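Local coordinates for AOC_like domain-containing protein (Frankia sp. Cc1.17, PDB 7DVI) that catalyses an exo-selective intermolecular Diels-Alder reaction, with activity on non-natural substrates, at residues E26-P31 and D54-S59; G50-E55 and G69-R74; A81-Y86 and E100-F105. All blocks are in the same frame, centred on the assembly; numbering follows the deposited sequence.

All three contacts join neighbouring strands of one antiparallel sheet, closed into an eight-stranded barrel. Contact 1 and contact 2 share Asp54 and Glu55 on strand 49-57, and their centres are about 17 Å apart. Contact 2 and contact 3 have centres about 11 Å apart and touch directly. There Arg74 N lies 2.7 Å from Leu83 O, a probable hydrogen bond, and Tyr71 packs on Tyr86. Contacts 1 and 3 lie on opposite sides of the chain's centre, with centres about 21 Å apart. Each contact has a side chain close to bound dimethyl sulfoxide: Glu30, Tyr52 and Tyr86. The solvent probably comes from the crystallisation liquor, but it may mark a pocket in the barrel.

Contact 1: E26-P31 and D54-S59; sequences EGIWEP and DELYDS
The carbonyl oxygen of Tyr57 is held by two groups of the neighbouring strand. Trp29 N gives Tyr57 O a hydrogen bond of 3.0 Å, and Ile28 CA adds a C-H...O contact to it at 3.2 Å. Tyr57 N returns a bond to Trp29 O at 2.9 Å, which makes an antiparallel hydrogen-bonded pair. Further along, Glu55 N bonds to Pro31 O at 3.0 Å.

On one face, the side chains of Trp29 and Tyr57 run side by side. The edge of Trp29 meets the face of Tyr57 in an offset edge-to-face stack, planes 63° apart, with Trp29 CE3 3.6 Å from Tyr57 CD1. Pro31 CD lies over a face of Trp29. Tyr57 OH donates a very short bond, 2.5 Å, to Glu55 OE1.

On the other face, Ile28 CG2 packs on Leu56 CG at 3.8 Å. Glu30 stretches out, with CG anti to the backbone N (chi1 179°), and brings OE2 to 2.4 Å from Asp54 OD2. The two carboxylate planes are 65° apart. Arg132 forms a salt bridge with Glu30 OE2, and Gln32 bonds to Asp54 OD1. At this distance one acid probably holds a proton, and Arg132 probably eases the charge that remains.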
loop_
_atom_site.group_PDB
_atom_site.type_symbol
_atom_site.label_atom_id
_atom_site.label_comp_id
_atom_site.label_asym_id
_atom_site.label_seq_id
_atom_site.Cartn_x
_atom_site.Cartn_y
_atom_site.Cartn_z
ATOM N N GLU A 26 -14.565 15.864 -2.239
ATOM C CA GLU A 26 -15.516 14.866 -2.804
ATOM C C GLU A 26 -16.272 15.457 -4.006
ATOM O O GLU A 26 -16.250 16.715 -4.180
ATOM C CB GLU A 26 -16.467 14.462 -1.696
ATOM C CG GLU A 26 -15.805 13.513 -0.740
ATOM C CD GLU A 26 -16.743 12.949 0.298
ATOM O OE1 GLU A 26 -17.880 13.474 0.430
ATOM O OE2 GLU A 26 -16.335 11.989 0.955
ATOM N N GLY A 27 -16.871 14.582 -4.835
ATOM C CA GLY A 27 -17.588 14.978 -6.068
ATOM C C GLY A 27 -16.661 15.662 -7.026
ATOM O O GLY A 27 -17.085 16.596 -7.764
ATOM N N ILE A 28 -15.407 15.209 -7.048
ATOM C CA ILE A 28 -14.441 15.714 -8.049
ATOM C C ILE A 28 -14.838 15.174 -9.418
ATOM O O ILE A 28 -15.173 13.980 -9.541
ATOM C CB ILE A 28 -12.991 15.349 -7.693
ATOM C CG1 ILE A 28 -12.569 16.020 -6.386
ATOM C CG2 ILE A 28 -12.073 15.663 -8.864
ATOM C CD1 ILE A 28 -11.346 15.416 -5.752
ATOM N N TRP A 29 -14.747 16.054 -10.397
ATOM C CA TRP A 29 -14.949 15.797 -11.834
ATOM C C TRP A 29 -13.535 15.878 -12.406
ATOM O O TRP A 29 -12.892 16.946 -12.261
ATOM C CB TRP A 29 -15.957 16.834 -12.412
ATOM C CG TRP A 29 -16.268 16.714 -13.873
ATOM C CD1 TRP A 29 -17.136 15.831 -14.455
ATOM C CD2 TRP A 29 -15.746 17.525 -14.948
ATOM N NE1 TRP A 29 -17.149 16.009 -15.813
ATOM C CE2 TRP A 29 -16.313 17.042 -16.146
ATOM C CE3 TRP A 29 -14.870 18.614 -15.018
ATOM C CZ2 TRP A 29 -16.028 17.619 -17.387
ATOM C CZ3 TRP A 29 -14.575 19.173 -16.240
ATOM C CH2 TRP A 29 -15.145 18.678 -17.412
ATOM N N GLU A 30 -13.054 14.798 -13.018
ATOM C CA GLU A 30 -11.615 14.652 -13.375
ATOM C C GLU A 30 -11.488 14.282 -14.848
ATOM O O GLU A 30 -11.466 13.096 -15.217
ATOM C CB GLU A 30 -10.942 13.636 -12.434
ATOM C CG GLU A 30 -9.467 13.421 -12.747
ATOM C CD GLU A 30 -8.685 12.522 -11.789
ATOM O OE1 GLU A 30 -9.169 12.319 -10.667
ATOM O OE2 GLU A 30 -7.619 11.951 -12.240
ATOM N N PRO A 31 -11.427 15.286 -15.750
ATOM C CA PRO A 31 -11.226 14.997 -17.161
ATOM C C PRO A 31 -9.759 14.711 -17.455
ATOM O O PRO A 31 -8.896 15.361 -16.839
ATOM C CB PRO A 31 -11.658 16.304 -17.851
ATOM C CG PRO A 31 -11.354 17.370 -16.826
ATOM C CD PRO A 31 -11.716 16.710 -15.512
ATOM N N ASP A 54 -4.330 14.732 -15.934
ATOM C CA ASP A 54 -5.771 14.968 -15.677
ATOM C C ASP A 54 -5.904 16.310 -14.984
ATOM O O ASP A 54 -4.964 16.688 -14.280
ATOM C CB ASP A 54 -6.395 13.956 -14.736
ATOM C CG ASP A 54 -6.517 12.552 -15.306
ATOM O OD1 ASP A 54 -6.158 12.376 -16.452
ATOM O OD2 ASP A 54 -7.018 11.692 -14.581
ATOM N N GLU A 55 -7.016 17.003 -15.222
ATOM C CA GLU A 55 -7.440 18.110 -14.347
ATOM C C GLU A 55 -8.430 17.570 -13.329
ATOM O O GLU A 55 -9.063 16.526 -13.579
ATOM C CB GLU A 55 -8.071 19.231 -15.164
ATOM C CG GLU A 55 -7.058 20.055 -15.914
ATOM C CD GLU A 55 -7.677 21.154 -16.770
ATOM O OE1 GLU A 55 -8.912 21.155 -16.966
ATOM O OE2 GLU A 55 -6.926 22.016 -17.199
ATOM N N LEU A 56 -8.518 18.250 -12.202
ATOM C CA LEU A 56 -9.544 17.989 -11.195
ATOM C C LEU A 56 -10.313 19.299 -11.006
ATOM O O LEU A 56 -9.660 20.351 -10.864
ATOM C CB LEU A 56 -8.890 17.569 -9.876
ATOM C CG LEU A 56 -8.419 16.110 -9.798
ATOM C CD1 LEU A 56 -7.148 15.958 -10.608
ATOM C CD2 LEU A 56 -8.200 15.712 -8.351
ATOM N N TYR A 57 -11.630 19.165 -10.892
ATOM C CA TYR A 57 -12.597 20.236 -10.583
ATOM C C TYR A 57 -13.353 19.809 -9.335
ATOM O O TYR A 57 -13.734 18.623 -9.211
ATOM C CB TYR A 57 -13.471 20.490 -11.815
ATOM C CG TYR A 57 -12.716 21.078 -12.974
ATOM C CD1 TYR A 57 -11.964 20.281 -13.829
ATOM C CD2 TYR A 57 -12.763 22.446 -13.226
ATOM C CE1 TYR A 57 -11.232 20.836 -14.861
ATOM C CE2 TYR A 57 -12.049 23.007 -14.261
ATOM C CZ TYR A 57 -11.287 22.201 -15.080
ATOM O OH TYR A 57 -10.614 22.751 -16.128
ATOM N N ASP A 58 -13.546 20.748 -8.405
ATOM C CA ASP A 58 -14.311 20.477 -7.166
ATOM C C ASP A 58 -15.804 20.343 -7.528
ATOM O O ASP A 58 -16.158 20.453 -8.713
ATOM C CB ASP A 58 -13.969 21.515 -6.099
ATOM C CG ASP A 58 -14.490 22.915 -6.408
ATOM O OD1 ASP A 58 -15.520 23.034 -7.166
ATOM O OD2 ASP A 58 -13.834 23.864 -5.931
ATOM N N SER A 59 -16.639 20.046 -6.542
ATOM C CA SER A 59 -18.079 19.749 -6.712
ATOM C C SER A 59 -18.808 20.980 -7.272
ATOM O O SER A 59 -19.909 20.803 -7.771
ATOM C CB SER A 59 -18.685 19.299 -5.433
ATOM O OG SER A 59 -18.609 20.317 -4.451
HETATM O O HOH W 1 -15.400 19.164 -4.022
#

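Contact 2: G50-E55 and G69-R74; sequences GSYYDE and GRYEIR. With EDO (1,2-ethanediol), chain G; EDO (1,2-ethanediol), chain F.
This contact belongs to the beta hairpin of strands 49-57 and 63-76 in the barrel wall. Its mark is two cross-strand glycine-tyrosine pairs. Gly50 faces Tyr71 and Tyr52 faces Gly69, both as antiparallel hydrogen-bonded pairs. Ser51 and Arg70 form the non-hydrogen-bonded pair between them.

Each tyrosine folds its ring over the glycine across from it. In both, chi1 is 61°, which sets CG between the backbone N and the carbonyl carbon. The Gly50 CA sits over the face of the Tyr71 ring, 3.9 Å from the ring centroid. Gly69 CA takes the same place over Tyr52, 4.0 Å from that ring's centroid. Both are CH-pi contacts. The two rings meet at their edges, with Tyr52 CD2 3.9 Å from Tyr71 CD1. Beyond the hairpin, Tyr71 also meets the ring of Tyr86.

The backbone bonds run in both directions. Tyr71 N reaches Gly50 O at 2.8 Å. Tyr52 N reaches Gly69 O at 2.9 Å. Gly50 N and Gly69 N bond back to Tyr71 O and Tyr52 O.

On the face of Ser51, the bent chain of Arg70 turns away from the neighbouring strand. Its NH1 forms a salt bridge with Glu72 OE1 at 3.0 Å, and the carboxylate oxygen lies in the guanidinium plane. A bound 1,2-ethanediol spans the pair: Arg70 NH2 donates to its O1 at 2.9 Å, and its O2 donates to Glu72 OE1. The chemistry thus divides by face: aromatic cover over bare backbone on one, and a salt bridge whose ends also bind one 1,2-ethanediol, probably from the crystallisation liquor, on the other.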
loop_
_atom_site.group_PDB
_atom_site.type_symbol
_atom_site.label_atom_id
_atom_site.label_comp_id
_atom_site.label_asym_id
_atom_site.label_seq_id
_atom_site.Cartn_x
_atom_site.Cartn_y
_atom_site.Cartn_z
ATOM N N GLY A 50 0.696 2.895 -18.819
ATOM C CA GLY A 50 0.147 4.152 -19.329
ATOM C C GLY A 50 0.614 5.298 -18.455
ATOM O O GLY A 50 0.980 5.047 -17.279
ATOM N N SER A 51 0.621 6.490 -19.018
ATOM C CA SER A 51 0.911 7.757 -18.305
ATOM C C SER A 51 -0.241 8.702 -18.626
ATOM O O SER A 51 -0.828 8.633 -19.770
ATOM C CB SER A 51 2.231 8.330 -18.701
ATOM O OG SER A 51 3.308 7.457 -18.376
ATOM N N TYR A 52 -0.532 9.596 -17.692
ATOM C CA TYR A 52 -1.702 10.477 -17.808
ATOM C C TYR A 52 -1.464 11.809 -17.100
ATOM O O TYR A 52 -0.649 11.937 -16.153
ATOM C CB TYR A 52 -2.932 9.771 -17.279
ATOM C CG TYR A 52 -2.861 9.390 -15.828
ATOM C CD1 TYR A 52 -3.167 10.299 -14.839
ATOM C CD2 TYR A 52 -2.431 8.131 -15.439
ATOM C CE1 TYR A 52 -3.080 9.962 -13.495
ATOM C CE2 TYR A 52 -2.337 7.783 -14.103
ATOM C CZ TYR A 52 -2.630 8.715 -13.123
ATOM O OH TYR A 52 -2.614 8.362 -11.803
ATOM N N TYR A 53 -2.201 12.780 -17.604
ATOM C CA TYR A 53 -2.302 14.180 -17.115
ATOM C C TYR A 53 -3.782 14.524 -17.121
ATOM O O TYR A 53 -4.395 14.548 -18.232
ATOM C CB TYR A 53 -1.416 15.060 -17.997
ATOM C CG TYR A 53 -1.713 16.544 -17.995
ATOM C CD1 TYR A 53 -2.191 17.212 -16.880
ATOM C CD2 TYR A 53 -1.480 17.285 -19.140
ATOM C CE1 TYR A 53 -2.464 18.571 -16.912
ATOM C CE2 TYR A 53 -1.734 18.642 -19.188
ATOM C CZ TYR A 53 -2.231 19.284 -18.073
ATOM O OH TYR A 53 -2.441 20.626 -18.146
ATOM N N ASP A 54 -4.330 14.732 -15.934
ATOM C CA ASP A 54 -5.771 14.968 -15.677
ATOM C C ASP A 54 -5.904 16.310 -14.984
ATOM O O ASP A 54 -4.964 16.688 -14.280
ATOM C CB ASP A 54 -6.395 13.956 -14.736
ATOM C CG ASP A 54 -6.517 12.552 -15.306
ATOM O OD1 ASP A 54 -6.158 12.376 -16.452
ATOM O OD2 ASP A 54 -7.018 11.692 -14.581
ATOM N N GLU A 55 -7.016 17.003 -15.222
ATOM C CA GLU A 55 -7.440 18.110 -14.347
ATOM C C GLU A 55 -8.430 17.570 -13.329
ATOM O O GLU A 55 -9.063 16.526 -13.579
ATOM C CB GLU A 55 -8.071 19.231 -15.164
ATOM C CG GLU A 55 -7.058 20.055 -15.914
ATOM C CD GLU A 55 -7.677 21.154 -16.770
ATOM O OE1 GLU A 55 -8.912 21.155 -16.966
ATOM O OE2 GLU A 55 -6.926 22.016 -17.199
ATOM N N GLY A 69 0.655 11.170 -13.608
ATOM C CA GLY A 69 0.893 9.837 -13.059
ATOM C C GLY A 69 1.065 8.756 -14.110
ATOM O O GLY A 69 1.119 9.047 -15.335
ATOM N N ARG A 70 1.262 7.550 -13.614
ATOM C CA ARG A 70 1.437 6.387 -14.529
ATOM C C ARG A 70 0.881 5.153 -13.849
ATOM O O ARG A 70 0.597 5.166 -12.585
ATOM C CB ARG A 70 2.889 6.326 -14.998
ATOM C CG ARG A 70 3.926 5.983 -13.931
ATOM C CD ARG A 70 4.239 4.502 -13.809
ATOM N NE ARG A 70 5.157 4.119 -14.876
ATOM C CZ ARG A 70 5.634 2.889 -15.054
ATOM N NH1 ARG A 70 5.211 1.902 -14.295
ATOM N NH2 ARG A 70 6.502 2.639 -16.016
ATOM N N TYR A 71 0.774 4.069 -14.622
ATOM C CA TYR A 71 0.247 2.791 -14.088
ATOM C C TYR A 71 0.818 1.630 -14.906
ATOM O O TYR A 71 1.278 1.838 -16.021
ATOM C CB TYR A 71 -1.273 2.843 -14.013
ATOM C CG TYR A 71 -1.912 3.034 -15.352
ATOM C CD1 TYR A 71 -2.022 4.298 -15.923
ATOM C CD2 TYR A 71 -2.361 1.940 -16.093
ATOM C CE1 TYR A 71 -2.594 4.468 -17.179
ATOM C CE2 TYR A 71 -2.963 2.106 -17.335
ATOM C CZ TYR A 71 -3.041 3.367 -17.895
ATOM O OH TYR A 71 -3.615 3.535 -19.120
ATOM N N GLU A 72 0.822 0.449 -14.311
ATOM C CA GLU A 72 1.497 -0.730 -14.888
ATOM C C GLU A 72 0.688 -1.948 -14.494
ATOM O O GLU A 72 0.367 -2.102 -13.280
ATOM C CB GLU A 72 2.922 -0.860 -14.384
ATOM C CG GLU A 72 3.655 -2.029 -14.995
ATOM C CD GLU A 72 5.140 -2.048 -14.761
ATOM O OE1 GLU A 72 5.662 -1.077 -14.132
ATOM O OE2 GLU A 72 5.796 -2.986 -15.269
ATOM N N ILE A 73 0.372 -2.792 -15.490
ATOM C CA ILE A 73 -0.242 -4.113 -15.191
ATOM C C ILE A 73 0.844 -4.945 -14.533
ATOM O O ILE A 73 1.899 -5.143 -15.177
ATOM C CB ILE A 73 -0.718 -4.807 -16.499
ATOM C CG1 ILE A 73 -1.599 -3.901 -17.364
ATOM C CG2 ILE A 73 -1.384 -6.122 -16.143
ATOM C CD1 ILE A 73 -2.863 -3.414 -16.694
ATOM N N ARG A 74 0.658 -5.449 -13.322
ATOM C CA ARG A 74 1.823 -6.071 -12.651
ATOM C C ARG A 74 1.650 -7.590 -12.522
ATOM O O ARG A 74 2.643 -8.312 -12.587
ATOM C CB ARG A 74 2.057 -5.427 -11.277
ATOM C CG ARG A 74 2.648 -4.027 -11.365
ATOM C CD ARG A 74 4.105 -4.055 -11.785
ATOM N NE ARG A 74 4.871 -4.573 -10.664
ATOM C CZ ARG A 74 5.206 -3.887 -9.557
ATOM N NH1 ARG A 74 4.954 -2.582 -9.429
ATOM N NH2 ARG A 74 5.788 -4.540 -8.564
HETATM C C1 EDO G . 8.976 -0.141 -16.080
HETATM O O1 EDO G . 7.639 0.031 -16.583
HETATM C C2 EDO G . 9.142 -1.075 -14.903
HETATM O O2 EDO G . 8.210 -0.913 -13.789
HETATM C C1 EDO F . 4.861 -2.752 -4.923
HETATM O O1 EDO F . 5.779 -3.790 -5.098
HETATM C C2 EDO F . 5.409 -1.516 -5.519
HETATM O O2 EDO F . 5.767 -1.702 -6.857
#

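Contact 3: A81-Y86 and E100-F105; sequences AVLTYY and EGWADF. With EDO (1,2-ethanediol), chain E; EDO (1,2-ethanediol), chain R; EDO (1,2-ethanediol), chain B.
The Trp102 ring takes Tyr85 on one face, and a bound 1,2-ethanediol lies at its edge. Tyr85 CD1 sits over the centre of the indole, 3.5 Å from Trp102 CE2. The stack is edge-to-face, with planes 79° apart. Tyr85 CB adds a CH-pi contact over the six-membered ring. Trp102 NE1 donates to O2 of the diol at 3.0 Å. The Tyr85 ring carries Gly101 O over one of its own faces.

Tyr85 CG is anti to the backbone N (chi1 -160°), and this carries the ring across to Glu100. Its OH donates a very short bond, 2.5 Å, to Glu100 OE2, which lies in the plane of the ring. Glu100 OE1 bonds instead to His98.

On the sheet face of Thr84, Tyr86 CE1 packs on Ala103 CB at 3.7 Å. Beyond it the rings of Tyr86 and Trp134 meet edge-to-face.

At the strand end, Val82 O accepts from both Phe105 N, at 2.8 Å, and Thr84 OG1, at 3.1 Å. Asp104 OD1 takes Val82 N at 3.1 Å from above the carboxylate plane and also caps Asn106 N. This is an antiparallel hairpin of the allene oxide cyclase-like barrel, ending in an N-cap that starts helix 105-109.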
loop_
_atom_site.group_PDB
_atom_site.type_symbol
_atom_site.label_atom_id
_atom_site.label_comp_id
_atom_site.label_asym_id
_atom_site.label_seq_id
_atom_site.Cartn_x
_atom_site.Cartn_y
_atom_site.Cartn_z
ATOM N N ALA A 81 -8.356 -11.375 -10.965
ATOM C CA ALA A 81 -8.027 -9.955 -10.704
ATOM C C ALA A 81 -6.759 -9.623 -11.487
ATOM O O ALA A 81 -5.815 -10.478 -11.623
ATOM C CB ALA A 81 -7.887 -9.669 -9.218
ATOM N N VAL A 82 -6.745 -8.410 -12.032
ATOM C CA VAL A 82 -5.603 -7.858 -12.801
ATOM C C VAL A 82 -5.005 -6.677 -11.994
ATOM O O VAL A 82 -5.500 -5.552 -12.027
ATOM C CB VAL A 82 -6.021 -7.499 -14.233
ATOM C CG1 VAL A 82 -4.848 -6.917 -15.012
ATOM C CG2 VAL A 82 -6.638 -8.704 -14.981
ATOM N N LEU A 83 -3.956 -6.971 -11.255
ATOM C CA LEU A 83 -3.411 -6.049 -10.248
ATOM C C LEU A 83 -2.450 -5.101 -10.967
ATOM O O LEU A 83 -1.509 -5.527 -11.689
ATOM C CB LEU A 83 -2.785 -6.836 -9.096
ATOM C CG LEU A 83 -3.711 -7.133 -7.919
ATOM C CD1 LEU A 83 -4.192 -5.883 -7.201
ATOM C CD2 LEU A 83 -4.911 -7.971 -8.355
ATOM N N THR A 84 -2.781 -3.836 -10.801
ATOM C CA THR A 84 -2.257 -2.685 -11.547
ATOM C C THR A 84 -1.701 -1.683 -10.515
ATOM O O THR A 84 -2.445 -1.324 -9.571
ATOM C CB THR A 84 -3.390 -2.119 -12.421
ATOM O OG1 THR A 84 -3.907 -3.173 -13.240
ATOM C CG2 THR A 84 -2.925 -1.023 -13.343
ATOM N N TYR A 85 -0.474 -1.222 -10.732
ATOM C CA TYR A 85 0.215 -0.306 -9.789
ATOM C C TYR A 85 0.230 1.088 -10.367
ATOM O O TYR A 85 0.843 1.284 -11.430
ATOM C CB TYR A 85 1.611 -0.796 -9.436
ATOM C CG TYR A 85 2.113 -0.170 -8.152
ATOM C CD1 TYR A 85 1.747 -0.713 -6.938
ATOM C CD2 TYR A 85 2.838 1.017 -8.161
ATOM C CE1 TYR A 85 2.167 -0.149 -5.749
ATOM C CE2 TYR A 85 3.282 1.589 -6.973
ATOM C CZ TYR A 85 2.930 1.006 -5.770
ATOM O OH TYR A 85 3.305 1.567 -4.582
ATOM N N TYR A 86 -0.387 2.015 -9.624
ATOM C CA TYR A 86 -0.526 3.443 -9.966
ATOM C C TYR A 86 0.414 4.272 -9.061
ATOM O O TYR A 86 0.597 3.960 -7.851
ATOM C CB TYR A 86 -1.958 3.915 -9.724
ATOM C CG TYR A 86 -2.958 3.430 -10.722
ATOM C CD1 TYR A 86 -3.518 2.166 -10.600
ATOM C CD2 TYR A 86 -3.385 4.244 -11.768
ATOM C CE1 TYR A 86 -4.435 1.698 -11.524
ATOM C CE2 TYR A 86 -4.349 3.792 -12.673
ATOM C CZ TYR A 86 -4.832 2.505 -12.573
ATOM O OH TYR A 86 -5.750 2.038 -13.469
ATOM N N GLU A 100 0.130 6.493 -4.460
ATOM C CA GLU A 100 0.541 5.282 -5.196
ATOM C C GLU A 100 -0.026 4.042 -4.503
ATOM O O GLU A 100 -0.206 3.999 -3.243
ATOM C CB GLU A 100 2.037 5.215 -5.397
ATOM C CG GLU A 100 2.800 4.839 -4.131
ATOM C CD GLU A 100 4.256 4.738 -4.466
ATOM O OE1 GLU A 100 4.889 5.770 -4.633
ATOM O OE2 GLU A 100 4.715 3.622 -4.669
ATOM N N GLY A 101 -0.329 3.038 -5.333
ATOM C CA GLY A 101 -0.736 1.724 -4.812
ATOM C C GLY A 101 -1.534 0.971 -5.851
ATOM O O GLY A 101 -1.369 1.249 -7.046
ATOM N N TRP A 102 -2.321 0.039 -5.364
ATOM C CA TRP A 102 -2.902 -1.074 -6.158
ATOM C C TRP A 102 -4.355 -0.803 -6.477
ATOM O O TRP A 102 -5.129 -0.387 -5.566
ATOM C CB TRP A 102 -2.803 -2.371 -5.371
ATOM C CG TRP A 102 -1.414 -2.857 -5.184
ATOM C CD1 TRP A 102 -0.681 -2.908 -4.036
ATOM C CD2 TRP A 102 -0.581 -3.398 -6.218
ATOM N NE1 TRP A 102 0.570 -3.403 -4.309
ATOM C CE2 TRP A 102 0.636 -3.775 -5.622
ATOM C CE3 TRP A 102 -0.747 -3.597 -7.587
ATOM C CZ2 TRP A 102 1.692 -4.319 -6.346
ATOM C CZ3 TRP A 102 0.294 -4.159 -8.297
ATOM C CH2 TRP A 102 1.494 -4.503 -7.685
ATOM N N ALA A 103 -4.719 -1.181 -7.702
ATOM C CA ALA A 103 -6.112 -1.287 -8.151
ATOM C C ALA A 103 -6.264 -2.574 -9.008
ATOM O O ALA A 103 -5.329 -2.973 -9.753
ATOM C CB ALA A 103 -6.471 -0.048 -8.930
ATOM N N ASP A 104 -7.408 -3.198 -8.870
ATOM C CA ASP A 104 -7.861 -4.275 -9.794
ATOM C C ASP A 104 -8.335 -3.610 -11.084
ATOM O O ASP A 104 -9.331 -2.849 -11.050
ATOM C CB ASP A 104 -8.935 -5.130 -9.129
ATOM C CG ASP A 104 -9.404 -6.320 -9.987
ATOM O OD1 ASP A 104 -9.003 -6.425 -11.190
ATOM O OD2 ASP A 104 -10.136 -7.129 -9.439
ATOM N N PHE A 105 -7.652 -3.841 -12.192
ATOM C CA PHE A 105 -8.060 -3.263 -13.502
ATOM C C PHE A 105 -9.507 -3.654 -13.879
ATOM O O PHE A 105 -10.189 -2.849 -14.562
ATOM C CB PHE A 105 -7.018 -3.579 -14.559
ATOM C CG PHE A 105 -7.038 -2.658 -15.740
ATOM C CD1 PHE A 105 -6.648 -1.336 -15.614
ATOM C CD2 PHE A 105 -7.421 -3.119 -16.989
ATOM C CE1 PHE A 105 -6.628 -0.489 -16.712
ATOM C CE2 PHE A 105 -7.401 -2.276 -18.084
ATOM C CZ PHE A 105 -7.027 -0.957 -17.943
HETATM C C1 EDO E . 2.837 -6.469 -2.403
HETATM O O1 EDO E . 2.622 -6.375 -3.789
HETATM C C2 EDO E . 3.385 -5.235 -1.872
HETATM O O2 EDO E . 2.641 -4.092 -2.270
HETATM C C1 EDO R . -6.183 4.372 -16.139
HETATM O O1 EDO R . -6.663 3.606 -15.081
HETATM C C2 EDO R . -6.220 5.822 -15.822
HETATM O O2 EDO R . -6.154 6.663 -16.975
HETATM C C1 EDO B . 5.716 4.685 -0.900
HETATM O O1 EDO B . 6.033 5.948 -1.404
HETATM C C2 EDO B . 6.819 3.751 -1.211
HETATM O O2 EDO B . 8.047 4.227 -0.747
#